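Local structure of thiosulfate reductase (Thermus thermophilus, 2VPZ) at residues 619-625 with 691-697; 665-671 with 738-744; 676-680 with 712-716. The protein probably acts as a molybdenum oxidoreductase on sulfur compounds, carrying two molybdopterin guanine dinucleotides and a [4Fe-4S] cluster. All coordinates share one frame; numbering follows the deposited sequence.

Contact 1 (619-625 with 691-697). With MGD (2-amino-5,6-dimercapto-7-methyl-3,7,8a,9-tetrahydro-8-oxa-1,3,9,10-tetraaza-anthracen-4-one guanosine dinucleotide), chain H.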
loop_
_atom_site.group_PDB
_atom_site.type_symbol
_atom_site.label_atom_id
_atom_site.label_comp_id
_atom_site.label_asym_id
_atom_site.label_seq_id
_atom_site.Cartn_x
_atom_site.Cartn_y
_atom_site.Cartn_z
ATOM N N TYR A 619 33.649 -2.961 -22.690
ATOM C CA TYR A 619 32.850 -3.685 -21.679
ATOM C C TYR A 619 32.802 -5.187 -21.973
ATOM O O TYR A 619 32.896 -5.576 -23.132
ATOM C CB TYR A 619 31.416 -3.168 -21.620
ATOM C CG TYR A 619 31.308 -1.713 -21.279
ATOM C CD1 TYR A 619 31.350 -0.736 -22.281
ATOM C CD2 TYR A 619 31.218 -1.296 -19.945
ATOM C CE1 TYR A 619 31.309 0.624 -21.971
ATOM C CE2 TYR A 619 31.180 0.061 -19.611
ATOM C CZ TYR A 619 31.225 1.019 -20.629
ATOM O OH TYR A 619 31.192 2.359 -20.302
ATOM N N ARG A 620 32.673 -6.040 -20.951
ATOM C CA ARG A 620 32.546 -7.458 -21.230
ATOM C C ARG A 620 31.105 -7.627 -21.791
ATOM O O ARG A 620 30.169 -6.999 -21.308
ATOM C CB ARG A 620 32.748 -8.328 -19.977
ATOM C CG ARG A 620 32.881 -9.838 -20.266
ATOM C CD ARG A 620 33.113 -10.652 -18.978
ATOM N NE ARG A 620 34.308 -10.256 -18.235
ATOM C CZ ARG A 620 35.558 -10.644 -18.488
ATOM N NH1 ARG A 620 35.822 -11.469 -19.494
ATOM N NH2 ARG A 620 36.556 -10.199 -17.717
ATOM N N LEU A 621 30.963 -8.455 -22.833
ATOM C CA LEU A 621 29.710 -8.728 -23.539
ATOM C C LEU A 621 29.020 -9.931 -22.867
ATOM O O LEU A 621 29.496 -11.060 -23.015
ATOM C CB LEU A 621 29.989 -9.055 -25.008
ATOM C CG LEU A 621 29.001 -8.837 -26.176
ATOM C CD1 LEU A 621 29.114 -9.982 -27.209
ATOM C CD2 LEU A 621 27.577 -8.720 -25.627
ATOM N N LEU A 622 27.942 -9.693 -22.091
ATOM C CA LEU A 622 27.223 -10.782 -21.430
ATOM C C LEU A 622 25.978 -11.021 -22.330
ATOM O O LEU A 622 25.619 -10.167 -23.139
ATOM C CB LEU A 622 26.884 -10.435 -19.970
ATOM C CG LEU A 622 28.038 -10.033 -18.994
ATOM C CD1 LEU A 622 27.512 -9.784 -17.550
ATOM C CD2 LEU A 622 29.136 -11.120 -18.982
ATOM N N TYR A 623 25.332 -12.184 -22.226
ATOM C CA TYR A 623 24.211 -12.455 -23.110
ATOM C C TYR A 623 23.282 -13.477 -22.445
ATOM O O TYR A 623 23.650 -14.115 -21.461
ATOM C CB TYR A 623 24.752 -12.960 -24.447
ATOM C CG TYR A 623 25.645 -14.175 -24.287
ATOM C CD1 TYR A 623 25.108 -15.460 -24.200
ATOM C CD2 TYR A 623 27.041 -14.042 -24.103
ATOM C CE1 TYR A 623 25.898 -16.575 -23.928
ATOM C CE2 TYR A 623 27.842 -15.145 -23.833
ATOM C CZ TYR A 623 27.264 -16.423 -23.747
ATOM O OH TYR A 623 28.038 -17.523 -23.472
ATOM N N GLY A 624 22.077 -13.634 -22.972
ATOM C CA GLY A 624 21.155 -14.554 -22.374
ATOM C C GLY A 624 19.851 -14.697 -23.114
ATOM O O GLY A 624 19.766 -14.419 -24.313
ATOM N N ARG A 625 18.808 -15.087 -22.382
ATOM C CA ARG A 625 17.495 -15.322 -22.961
ATOM C C ARG A 625 16.408 -14.275 -22.738
ATOM O O ARG A 625 16.359 -13.612 -21.693
ATOM C CB ARG A 625 16.975 -16.678 -22.488
ATOM C CG ARG A 625 17.990 -17.823 -22.535
ATOM C CD ARG A 625 18.391 -18.163 -23.976
ATOM N NE ARG A 625 19.351 -19.261 -24.078
ATOM C CZ ARG A 625 20.479 -19.252 -24.793
ATOM N NH1 ARG A 625 20.822 -18.181 -25.499
ATOM N NH2 ARG A 625 21.274 -20.324 -24.786
ATOM N N ASP A 691 31.518 -2.669 -15.428
ATOM C CA ASP A 691 32.446 -3.621 -16.118
ATOM C C ASP A 691 31.821 -4.256 -17.353
ATOM O O ASP A 691 32.500 -4.917 -18.153
ATOM C CB ASP A 691 32.622 -4.963 -15.410
ATOM C CG ASP A 691 33.272 -4.909 -14.076
ATOM O OD1 ASP A 691 34.364 -4.355 -13.985
ATOM O OD2 ASP A 691 32.704 -5.518 -13.150
ATOM N N CYS A 692 30.501 -4.246 -17.355
ATOM C CA CYS A 692 29.739 -5.000 -18.304
ATOM C C CYS A 692 28.682 -4.330 -19.068
ATOM O O CYS A 692 28.256 -3.219 -18.758
ATOM C CB CYS A 692 29.093 -6.199 -17.573
ATOM S SG CYS A 692 30.148 -7.322 -16.662
ATOM N N VAL A 693 28.206 -5.113 -20.021
ATOM C CA VAL A 693 27.140 -4.779 -20.937
ATOM C C VAL A 693 26.464 -6.157 -21.255
ATOM O O VAL A 693 27.109 -7.215 -21.232
ATOM C CB VAL A 693 27.779 -4.023 -22.196
ATOM C CG1 VAL A 693 27.438 -4.696 -23.498
ATOM C CG2 VAL A 693 27.331 -2.540 -22.186
ATOM N N TYR A 694 25.160 -6.146 -21.486
ATOM C CA TYR A 694 24.368 -7.364 -21.712
ATOM C C TYR A 694 23.352 -7.219 -22.885
ATOM O O TYR A 694 22.771 -6.142 -23.046
ATOM C CB TYR A 694 23.598 -7.688 -20.396
ATOM C CG TYR A 694 22.553 -8.808 -20.466
ATOM C CD1 TYR A 694 22.910 -10.140 -20.265
ATOM C CD2 TYR A 694 21.209 -8.527 -20.778
ATOM C CE1 TYR A 694 21.969 -11.192 -20.372
ATOM C CE2 TYR A 694 20.250 -9.568 -20.891
ATOM C CZ TYR A 694 20.642 -10.904 -20.685
ATOM O OH TYR A 694 19.735 -11.942 -20.789
ATOM N N ILE A 695 23.187 -8.246 -23.722
ATOM C CA ILE A 695 22.177 -8.254 -24.805
ATOM C C ILE A 695 21.591 -9.674 -24.922
ATOM O O ILE A 695 22.277 -10.653 -24.609
ATOM C CB ILE A 695 22.742 -7.841 -26.235
ATOM C CG1 ILE A 695 23.819 -8.812 -26.699
ATOM C CG2 ILE A 695 23.210 -6.359 -26.217
ATOM C CD1 ILE A 695 24.224 -8.686 -28.207
ATOM N N VAL A 696 20.323 -9.808 -25.308
ATOM C CA VAL A 696 19.723 -11.131 -25.489
ATOM C C VAL A 696 20.243 -11.740 -26.820
ATOM O O VAL A 696 20.275 -11.040 -27.842
ATOM C CB VAL A 696 18.154 -11.059 -25.498
ATOM C CG1 VAL A 696 17.542 -12.367 -26.088
ATOM C CG2 VAL A 696 17.620 -10.798 -24.060
ATOM N N HIS A 697 20.654 -13.023 -26.786
ATOM C CA HIS A 697 21.159 -13.811 -27.963
ATOM C C HIS A 697 20.079 -14.134 -29.016
ATOM O O HIS A 697 18.933 -14.394 -28.668
ATOM C CB HIS A 697 21.788 -15.193 -27.544
ATOM C CG HIS A 697 21.937 -16.201 -28.627
ATOM N ND1 HIS A 697 22.746 -15.995 -29.707
ATOM C CD2 HIS A 697 21.305 -17.359 -28.855
ATOM C CE1 HIS A 697 22.598 -16.970 -30.569
ATOM N NE2 HIS A 697 21.722 -17.822 -30.073
HETATM P PB MGD H . 18.420 -22.021 -33.120
HETATM O O1B MGD H . 18.927 -20.622 -33.295
HETATM O O2B MGD H . 17.017 -22.242 -32.644
HETATM O O3B MGD H . 19.591 -22.736 -32.270
HETATM O O3A MGD H . 21.480 -23.835 -31.040
HETATM P PA MGD H . 20.430 -24.121 -32.207
HETATM O O1A MGD H . 19.349 -25.149 -31.909
HETATM O O2A MGD H . 21.235 -24.223 -33.454
HETATM O "O5'" MGD H . 18.503 -22.780 -34.489
HETATM C "C5'" MGD H . 17.523 -23.743 -34.879
HETATM C "C4'" MGD H . 17.660 -23.903 -36.393
HETATM O "O4'" MGD H . 16.828 -25.035 -36.619
HETATM C "C3'" MGD H . 17.085 -22.785 -37.223
HETATM O "O3'" MGD H . 17.758 -22.854 -38.487
HETATM C "C2'" MGD H . 15.611 -23.206 -37.340
HETATM O "O2'" MGD H . 15.081 -22.578 -38.478
HETATM C "C1'" MGD H . 15.696 -24.727 -37.490
HETATM N N9 MGD H . 14.499 -25.571 -37.117
HETATM C C8 MGD H . 13.625 -25.325 -36.139
HETATM N N7 MGD H . 12.677 -26.282 -36.010
HETATM C C5 MGD H . 12.957 -27.244 -36.917
HETATM C C6 MGD H . 12.399 -28.609 -37.322
HETATM O O6 MGD H . 11.344 -29.109 -36.793
HETATM N N1 MGD H . 13.077 -29.259 -38.325
HETATM C C2 MGD H . 14.188 -28.764 -38.954
HETATM N N2 MGD H . 14.845 -29.427 -39.955
HETATM N N3 MGD H . 14.702 -27.581 -38.590
HETATM C C4 MGD H . 14.168 -26.757 -37.629
HETATM C C10 MGD H . 21.174 -24.097 -29.636
HETATM C C11 MGD H . 22.450 -23.983 -28.873
HETATM O O11 MGD H . 23.089 -22.802 -29.360
HETATM C C12 MGD H . 22.366 -23.971 -27.391
HETATM S S12 MGD H . 21.460 -25.138 -26.523
HETATM C C13 MGD H . 23.051 -23.100 -26.649
HETATM S S13 MGD H . 23.002 -22.957 -24.993
HETATM C C14 MGD H . 23.996 -22.139 -27.124
HETATM N N15 MGD H . 23.452 -20.773 -26.878
HETATM C C16 MGD H . 24.168 -19.774 -27.492
HETATM C C17 MGD H . 24.283 -18.378 -27.060
HETATM O O17 MGD H . 23.646 -17.963 -26.047
HETATM N N18 MGD H . 25.086 -17.570 -27.755
HETATM C C19 MGD H . 25.788 -17.970 -28.833
HETATM N N19 MGD H . 26.548 -17.101 -29.566
HETATM N N20 MGD H . 25.739 -19.239 -29.244
HETATM C C21 MGD H . 24.968 -20.157 -28.671
HETATM N N22 MGD H . 24.903 -21.396 -29.168
HETATM C C23 MGD H . 24.235 -22.495 -28.559
HETATM O O HOH W 1 34.274 -7.361 -16.920
HETATM O O HOH W 2 18.511 -16.847 -26.777
HETATM O O HOH W 3 16.882 -11.343 -20.672
#
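The carbonyl oxygen of Asp691 takes two bonds, one from Arg620 N at 3.0 Å, in the carbonyl plane with an N-H...O angle of 175°, and one from water 1, which accepts from Arg620 NE. Beyond NE the guanidinium goes to the carbonyls of Arg735 and Glu612. The parallel ladder continues through Leu622 N to Val693 O (2.8 Å) and Ile695 N to Leu622 O, weakens at Gly624 N to Ile695 O, and recovers where His697 N meets Gly624 O.

On one face Leu622 CD1 rests on Cys692 SG at 3.7 Å, while Leu622 CB sits at the edge of the Tyr694 ring, in its plane. Tyr694 swings away from its own backbone N (chi1 172°) and runs along the neighbouring strand, CE1 lying 3.4 Å from Tyr623 C and OH against Gly624 CA. A CB on Gly624 would come within about 2.5 Å of that OH, so the hydroxyl end of Tyr694 occupies the place of a side chain there. On the other face Leu621 CD2 meets Ile695 CG1, and Val693 crosses Tyr619 at about a right angle.

Past the strands, Arg625 NH1 donates to MGD O17 (2.9 Å, 148°), and water 2 ties the same nitrogen to His697 O. Arg625 and His697 lie side by side, pointing the same way, their planes well inclined to each other. MGD N18 lies 3.4 Å above one face of the His697 ring, offset toward its rim, and His697 ND1 is hydrogen-bonded to Asp716 OD1. Two adjacent parallel strands thus end at a pterin-binding site of the molybdopterin dinucleotide-binding domain.

Contact 2 (665-671 with 738-744)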
loop_
_atom_site.group_PDB
_atom_site.type_symbol
_atom_site.label_atom_id
_atom_site.label_comp_id
_atom_site.label_asym_id
_atom_site.label_seq_id
_atom_site.Cartn_x
_atom_site.Cartn_y
_atom_site.Cartn_z
ATOM N N ASP A 665 18.014 6.335 -27.372
ATOM C CA ASP A 665 19.117 6.285 -28.339
ATOM C C ASP A 665 19.439 4.905 -28.889
ATOM O O ASP A 665 19.074 3.883 -28.312
ATOM C CB ASP A 665 20.409 6.879 -27.754
ATOM C CG ASP A 665 20.336 8.374 -27.470
ATOM O OD1 ASP A 665 19.311 8.992 -27.827
ATOM O OD2 ASP A 665 21.315 8.914 -26.893
ATOM N N TYR A 666 20.143 4.893 -30.019
ATOM C CA TYR A 666 20.600 3.676 -30.677
ATOM C C TYR A 666 22.106 3.726 -30.679
ATOM O O TYR A 666 22.716 4.784 -30.507
ATOM C CB TYR A 666 20.014 3.517 -32.063
ATOM C CG TYR A 666 18.632 2.930 -31.961
ATOM C CD1 TYR A 666 17.558 3.711 -31.539
ATOM C CD2 TYR A 666 18.416 1.566 -32.205
ATOM C CE1 TYR A 666 16.300 3.168 -31.353
ATOM C CE2 TYR A 666 17.160 0.995 -32.024
ATOM C CZ TYR A 666 16.099 1.804 -31.597
ATOM O OH TYR A 666 14.853 1.244 -31.410
ATOM N N VAL A 667 22.705 2.565 -30.898
ATOM C CA VAL A 667 24.164 2.479 -30.838
ATOM C C VAL A 667 24.667 1.288 -31.670
ATOM O O VAL A 667 23.898 0.352 -31.929
ATOM C CB VAL A 667 24.533 2.231 -29.310
ATOM C CG1 VAL A 667 25.491 1.052 -29.191
ATOM C CG2 VAL A 667 25.105 3.500 -28.645
ATOM N N MET A 668 25.912 1.352 -32.142
ATOM C CA MET A 668 26.527 0.177 -32.812
ATOM C C MET A 668 27.451 -0.429 -31.740
ATOM O O MET A 668 28.048 0.310 -30.945
ATOM C CB MET A 668 27.449 0.532 -34.004
ATOM C CG MET A 668 26.839 1.227 -35.203
ATOM S SD MET A 668 25.600 0.192 -36.089
ATOM C CE MET A 668 26.613 -1.210 -36.666
ATOM N N LEU A 669 27.549 -1.757 -31.715
ATOM C CA LEU A 669 28.489 -2.442 -30.803
ATOM C C LEU A 669 29.716 -2.861 -31.681
ATOM O O LEU A 669 29.571 -3.499 -32.723
ATOM C CB LEU A 669 27.850 -3.707 -30.146
ATOM C CG LEU A 669 26.625 -3.409 -29.269
ATOM C CD1 LEU A 669 25.936 -4.713 -28.864
ATOM C CD2 LEU A 669 27.002 -2.574 -28.015
ATOM N N VAL A 670 30.906 -2.438 -31.260
ATOM C CA VAL A 670 32.124 -2.778 -31.995
ATOM C C VAL A 670 33.020 -3.640 -31.057
ATOM O O VAL A 670 33.244 -3.264 -29.900
ATOM C CB VAL A 670 32.888 -1.456 -32.463
ATOM C CG1 VAL A 670 33.925 -1.800 -33.554
ATOM C CG2 VAL A 670 31.857 -0.414 -33.002
ATOM N N ASN A 671 33.482 -4.803 -31.510
ATOM C CA ASN A 671 34.313 -5.634 -30.633
ATOM C C ASN A 671 35.821 -5.328 -30.754
ATOM O O ASN A 671 36.220 -4.517 -31.591
ATOM C CB ASN A 671 34.017 -7.171 -30.767
ATOM C CG ASN A 671 34.456 -7.780 -32.113
ATOM O OD1 ASN A 671 34.259 -8.992 -32.341
ATOM N ND2 ASN A 671 35.044 -6.972 -32.983
ATOM N N PHE A 738 35.027 -8.531 -25.666
ATOM C CA PHE A 738 34.842 -7.178 -25.171
ATOM C C PHE A 738 34.248 -6.343 -26.305
ATOM O O PHE A 738 34.569 -6.541 -27.488
ATOM C CB PHE A 738 36.196 -6.616 -24.680
ATOM C CG PHE A 738 36.942 -7.542 -23.711
ATOM C CD1 PHE A 738 38.188 -8.074 -24.048
ATOM C CD2 PHE A 738 36.384 -7.886 -22.468
ATOM C CE1 PHE A 738 38.873 -8.959 -23.164
ATOM C CE2 PHE A 738 37.054 -8.766 -21.567
ATOM C CZ PHE A 738 38.301 -9.299 -21.919
ATOM N N VAL A 739 33.382 -5.416 -25.934
ATOM C CA VAL A 739 32.672 -4.584 -26.880
ATOM C C VAL A 739 32.606 -3.112 -26.412
ATOM O O VAL A 739 32.618 -2.856 -25.200
ATOM C CB VAL A 739 31.235 -5.187 -27.032
ATOM C CG1 VAL A 739 30.285 -4.556 -26.015
ATOM C CG2 VAL A 739 30.752 -5.072 -28.454
ATOM N N ARG A 740 32.600 -2.154 -27.348
ATOM C CA ARG A 740 32.460 -0.729 -27.011
ATOM C C ARG A 740 31.272 -0.138 -27.807
ATOM O O ARG A 740 30.901 -0.673 -28.859
ATOM C CB ARG A 740 33.738 0.047 -27.274
ATOM C CG ARG A 740 33.990 0.181 -28.711
ATOM C CD ARG A 740 35.362 0.645 -29.007
ATOM N NE ARG A 740 35.226 1.473 -30.172
ATOM C CZ ARG A 740 35.598 1.116 -31.376
ATOM N NH1 ARG A 740 36.152 -0.064 -31.542
ATOM N NH2 ARG A 740 35.371 1.913 -32.423
ATOM N N LEU A 741 30.667 0.939 -27.305
ATOM C CA LEU A 741 29.490 1.544 -27.932
ATOM C C LEU A 741 29.751 2.868 -28.674
ATOM O O LEU A 741 30.376 3.781 -28.137
ATOM C CB LEU A 741 28.342 1.712 -26.907
ATOM C CG LEU A 741 28.149 1.105 -25.503
ATOM C CD1 LEU A 741 26.648 1.282 -25.232
ATOM C CD2 LEU A 741 28.553 -0.385 -25.308
ATOM N N GLU A 742 29.231 2.955 -29.896
ATOM C CA GLU A 742 29.395 4.088 -30.806
ATOM C C GLU A 742 27.999 4.627 -31.180
ATOM O O GLU A 742 27.176 3.872 -31.693
ATOM C CB GLU A 742 30.147 3.565 -32.039
ATOM C CG GLU A 742 30.536 4.539 -33.155
ATOM C CD GLU A 742 31.282 3.837 -34.312
ATOM O OE1 GLU A 742 30.622 3.444 -35.306
ATOM O OE2 GLU A 742 32.526 3.672 -34.193
ATOM N N LYS A 743 27.726 5.904 -30.906
ATOM C CA LYS A 743 26.427 6.534 -31.215
ATOM C C LYS A 743 25.990 6.286 -32.683
ATOM O O LYS A 743 26.772 6.463 -33.619
ATOM C CB LYS A 743 26.474 8.048 -30.924
ATOM C CG LYS A 743 25.350 8.617 -30.015
ATOM C CD LYS A 743 23.912 8.228 -30.431
ATOM C CE LYS A 743 22.878 9.336 -30.094
ATOM N NZ LYS A 743 23.390 10.487 -29.244
ATOM N N ALA A 744 24.737 5.886 -32.877
ATOM C CA ALA A 744 24.203 5.579 -34.203
ATOM C C ALA A 744 22.809 6.196 -34.385
ATOM O O ALA A 744 22.237 6.681 -33.417
ATOM C CB ALA A 744 24.136 4.033 -34.384
HETATM O O HOH W 4 20.227 7.313 -31.802
#
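Val670 and Arg740 form a hydrogen-bonded pair of an antiparallel ladder in the mixed sheet of the molybdopterin dinucleotide-binding domain. Val670 N donates to Arg740 O and Arg740 N returns the bond to Val670 O, at 2.9 Å. From CB, the Arg740 side chain sets CG between the backbone N and the carbonyl carbon (chi1 70°), which brings CG to 3.7 Å from Val670 O. CD and NE carry the chain alongside Val670, pointing the same way, until one face of the guanidinium lies over Val670 CB, which is offset toward the rim. NH1 touches Val670 CG1 at 3.5 Å, and NH2 makes a long salt bridge to Glu742 OE2; a crystal neighbour also touches this side chain. Glu742 pairs by its other oxygen with Lys676. At the far end of the ladder Asp665 OD2, which also takes Lys662 N, forms a salt bridge with Lys743 NZ at 3.5 Å. On the face away from Arg740, Leu669 CD2 lies 3.8 Å from Leu741 CD2, and Leu669 CB 3.6 Å from Val739 CG2.

Contact 3 (676-680 with 712-716); sequences KEGPV and RGASD. With MGD (2-amino-5,6-dimercapto-7-methyl-3,7,8a,9-tetrahydro-8-oxa-1,3,9,10-tetraaza-anthracen-4-one guanosine dinucleotide), chain H.
Glu677 and Ser715 are joined by one short bond: Ser715 N donates to Glu677 OE1 at 2.6 Å with an N-H...O angle of 167°. The amide comes to the anti side of the oxygen, 32° out of the carboxylate plane. Glu677, Ala714 and Gly713 have the most surface buried here. CG of Glu677 lies 3.3 Å from Ser715 O, and the bend at chi2 (-57°) swings the carboxylate round to the amide; its second oxygen, OE2, forms a salt bridge with Lys702. The buried acid is therefore held by a backbone N-H and a lysine, an environment likely to keep it charged. An alanine here removes the carboxylate, which would probably leave Ser715 N without its acceptor and the charge of Lys702 without this mate, and the loop less firmly tied to the strand.

Ala714 offers its methyl to both branches of Val680: CB lies 3.5 Å from CG2 and 3.7 Å from CG1. Leu669 of the next strand also touches Ala714, so the loop covers an apolar patch of the sheet. Gly713 has a positive phi, and its N donates to water 5, which in turn donates to Pro679 O at 2.9 Å. Water 5 thus links the two backbones at this point.

Two residues past Ala714, Asp716 OD2 receives MGD N18 at 3.2 Å and, weakly, MGD N19; Gln720 NE2 bonds to the same oxygen. The loop held against strand 676-683 by Glu677 and Val680 thus carries Asp716, whose carboxylate accepts from the pterin as part of the MGD pocket.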
loop_
_atom_site.group_PDB
_atom_site.type_symbol
_atom_site.label_atom_id
_atom_site.label_comp_id
_atom_site.label_asym_id
_atom_site.label_seq_id
_atom_site.Cartn_x
_atom_site.Cartn_y
_atom_site.Cartn_z
ATOM N N LYS A 676 31.381 -4.693 -36.232
ATOM C CA LYS A 676 30.235 -3.839 -35.846
ATOM C C LYS A 676 28.926 -4.632 -35.914
ATOM O O LYS A 676 28.730 -5.386 -36.870
ATOM C CB LYS A 676 30.080 -2.649 -36.805
ATOM C CG LYS A 676 30.822 -1.389 -36.480
ATOM C CD LYS A 676 31.190 -0.654 -37.770
ATOM C CE LYS A 676 32.010 0.605 -37.513
ATOM N NZ LYS A 676 31.154 1.785 -37.135
ATOM N N GLU A 677 28.032 -4.448 -34.947
ATOM C CA GLU A 677 26.745 -5.136 -35.001
ATOM C C GLU A 677 25.512 -4.174 -35.020
ATOM O O GLU A 677 25.275 -3.430 -34.054
ATOM C CB GLU A 677 26.643 -6.243 -33.912
ATOM C CG GLU A 677 26.833 -7.665 -34.498
ATOM C CD GLU A 677 25.820 -7.966 -35.610
ATOM O OE1 GLU A 677 24.610 -7.926 -35.296
ATOM O OE2 GLU A 677 26.221 -8.208 -36.769
ATOM N N GLY A 678 24.832 -4.198 -36.187
ATOM C CA GLY A 678 23.632 -3.411 -36.537
ATOM C C GLY A 678 23.115 -2.544 -35.414
ATOM O O GLY A 678 23.284 -3.014 -34.273
ATOM N N PRO A 679 22.408 -1.383 -35.636
ATOM C CA PRO A 679 21.905 -0.552 -34.517
ATOM C C PRO A 679 20.966 -1.188 -33.465
ATOM O O PRO A 679 19.954 -1.768 -33.850
ATOM C CB PRO A 679 21.286 0.674 -35.229
ATOM C CG PRO A 679 20.769 0.133 -36.531
ATOM C CD PRO A 679 21.633 -1.133 -36.856
ATOM N N VAL A 680 21.325 -1.069 -32.177
ATOM C CA VAL A 680 20.575 -1.596 -30.991
ATOM C C VAL A 680 20.135 -0.493 -30.035
ATOM O O VAL A 680 20.855 0.492 -29.840
ATOM C CB VAL A 680 21.425 -2.541 -30.040
ATOM C CG1 VAL A 680 20.741 -3.883 -29.900
ATOM C CG2 VAL A 680 22.854 -2.643 -30.515
ATOM N N ARG A 712 16.826 -6.496 -37.562
ATOM C CA ARG A 712 16.453 -6.094 -36.193
ATOM C C ARG A 712 17.394 -6.524 -35.030
ATOM O O ARG A 712 17.768 -7.698 -34.935
ATOM C CB ARG A 712 14.977 -6.576 -35.954
ATOM C CG ARG A 712 14.122 -6.496 -37.265
ATOM C CD ARG A 712 12.589 -6.780 -37.141
ATOM N NE ARG A 712 11.801 -5.588 -36.815
ATOM C CZ ARG A 712 10.943 -4.945 -37.601
ATOM N NH1 ARG A 712 10.704 -5.349 -38.835
ATOM N NH2 ARG A 712 10.314 -3.872 -37.139
ATOM N N GLY A 713 17.810 -5.560 -34.203
ATOM C CA GLY A 713 18.720 -5.795 -33.089
ATOM C C GLY A 713 20.176 -6.079 -33.452
ATOM O O GLY A 713 20.547 -5.998 -34.619
ATOM N N ALA A 714 21.002 -6.415 -32.463
ATOM C CA ALA A 714 22.420 -6.749 -32.647
ATOM C C ALA A 714 22.627 -8.248 -32.395
ATOM O O ALA A 714 22.000 -8.793 -31.488
ATOM C CB ALA A 714 23.284 -5.951 -31.661
ATOM N N SER A 715 23.484 -8.907 -33.176
ATOM C CA SER A 715 23.779 -10.339 -32.987
ATOM C C SER A 715 24.962 -10.533 -32.002
ATOM O O SER A 715 26.030 -9.984 -32.243
ATOM C CB SER A 715 24.147 -11.032 -34.320
ATOM O OG SER A 715 24.750 -12.297 -34.089
ATOM N N ASP A 716 24.792 -11.275 -30.901
ATOM C CA ASP A 716 25.914 -11.500 -29.971
ATOM C C ASP A 716 27.024 -12.371 -30.629
ATOM O O ASP A 716 28.232 -12.077 -30.488
ATOM C CB ASP A 716 25.441 -12.115 -28.620
ATOM C CG ASP A 716 24.984 -13.589 -28.713
ATOM O OD1 ASP A 716 24.099 -13.911 -29.529
ATOM O OD2 ASP A 716 25.512 -14.413 -27.938
HETATM P PB MGD H . 18.420 -22.021 -33.120
HETATM O O1B MGD H . 18.927 -20.622 -33.295
HETATM O O2B MGD H . 17.017 -22.242 -32.644
HETATM O O3B MGD H . 19.591 -22.736 -32.270
HETATM O O3A MGD H . 21.480 -23.835 -31.040
HETATM P PA MGD H . 20.430 -24.121 -32.207
HETATM O O1A MGD H . 19.349 -25.149 -31.909
HETATM O O2A MGD H . 21.235 -24.223 -33.454
HETATM O "O5'" MGD H . 18.503 -22.780 -34.489
HETATM C "C5'" MGD H . 17.523 -23.743 -34.879
HETATM C "C4'" MGD H . 17.660 -23.903 -36.393
HETATM O "O4'" MGD H . 16.828 -25.035 -36.619
HETATM C "C3'" MGD H . 17.085 -22.785 -37.223
HETATM O "O3'" MGD H . 17.758 -22.854 -38.487
HETATM C "C2'" MGD H . 15.611 -23.206 -37.340
HETATM O "O2'" MGD H . 15.081 -22.578 -38.478
HETATM C "C1'" MGD H . 15.696 -24.727 -37.490
HETATM N N9 MGD H . 14.499 -25.571 -37.117
HETATM C C8 MGD H . 13.625 -25.325 -36.139
HETATM N N7 MGD H . 12.677 -26.282 -36.010
HETATM C C5 MGD H . 12.957 -27.244 -36.917
HETATM C C6 MGD H . 12.399 -28.609 -37.322
HETATM O O6 MGD H . 11.344 -29.109 -36.793
HETATM N N1 MGD H . 13.077 -29.259 -38.325
HETATM C C2 MGD H . 14.188 -28.764 -38.954
HETATM N N2 MGD H . 14.845 -29.427 -39.955
HETATM N N3 MGD H . 14.702 -27.581 -38.590
HETATM C C4 MGD H . 14.168 -26.757 -37.629
HETATM C C10 MGD H . 21.174 -24.097 -29.636
HETATM C C11 MGD H . 22.450 -23.983 -28.873
HETATM O O11 MGD H . 23.089 -22.802 -29.360
HETATM C C12 MGD H . 22.366 -23.971 -27.391
HETATM S S12 MGD H . 21.460 -25.138 -26.523
HETATM C C13 MGD H . 23.051 -23.100 -26.649
HETATM S S13 MGD H . 23.002 -22.957 -24.993
HETATM C C14 MGD H . 23.996 -22.139 -27.124
HETATM N N15 MGD H . 23.452 -20.773 -26.878
HETATM C C16 MGD H . 24.168 -19.774 -27.492
HETATM C C17 MGD H . 24.283 -18.378 -27.060
HETATM O O17 MGD H . 23.646 -17.963 -26.047
HETATM N N18 MGD H . 25.086 -17.570 -27.755
HETATM C C19 MGD H . 25.788 -17.970 -28.833
HETATM N N19 MGD H . 26.548 -17.101 -29.566
HETATM N N20 MGD H . 25.739 -19.239 -29.244
HETATM C C21 MGD H . 24.968 -20.157 -28.671
HETATM N N22 MGD H . 24.903 -21.396 -29.168
HETATM C C23 MGD H . 24.235 -22.495 -28.559
HETATM O O HOH W 5 17.511 -2.586 -35.147
#

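How the contacts relate
All three contacts belong to one mixed sheet and its loops. Contact centres lie about 12 Å apart for 1 and 2 and for 1 and 3, and about 9 Å for 2 and 3. Across the sheet the strands run 648-650, 676-683, 666-671, 738-744, 619-624, 692-696; Leu669 O with Glu677 N, and Tyr619 N with Val739 O, probably hydrogen-bond at the intervening seams. Along the chain the order is 619-625, 665-671, 676-680, 691-697, 712-716, 738-744, so contact 1 interleaves with both others, whereas both segments of contact 3 fall between those of contact 2. Contacts 1 and 3 converge on one MGD, while contact 2 joins the middle strands away from the annotated sites.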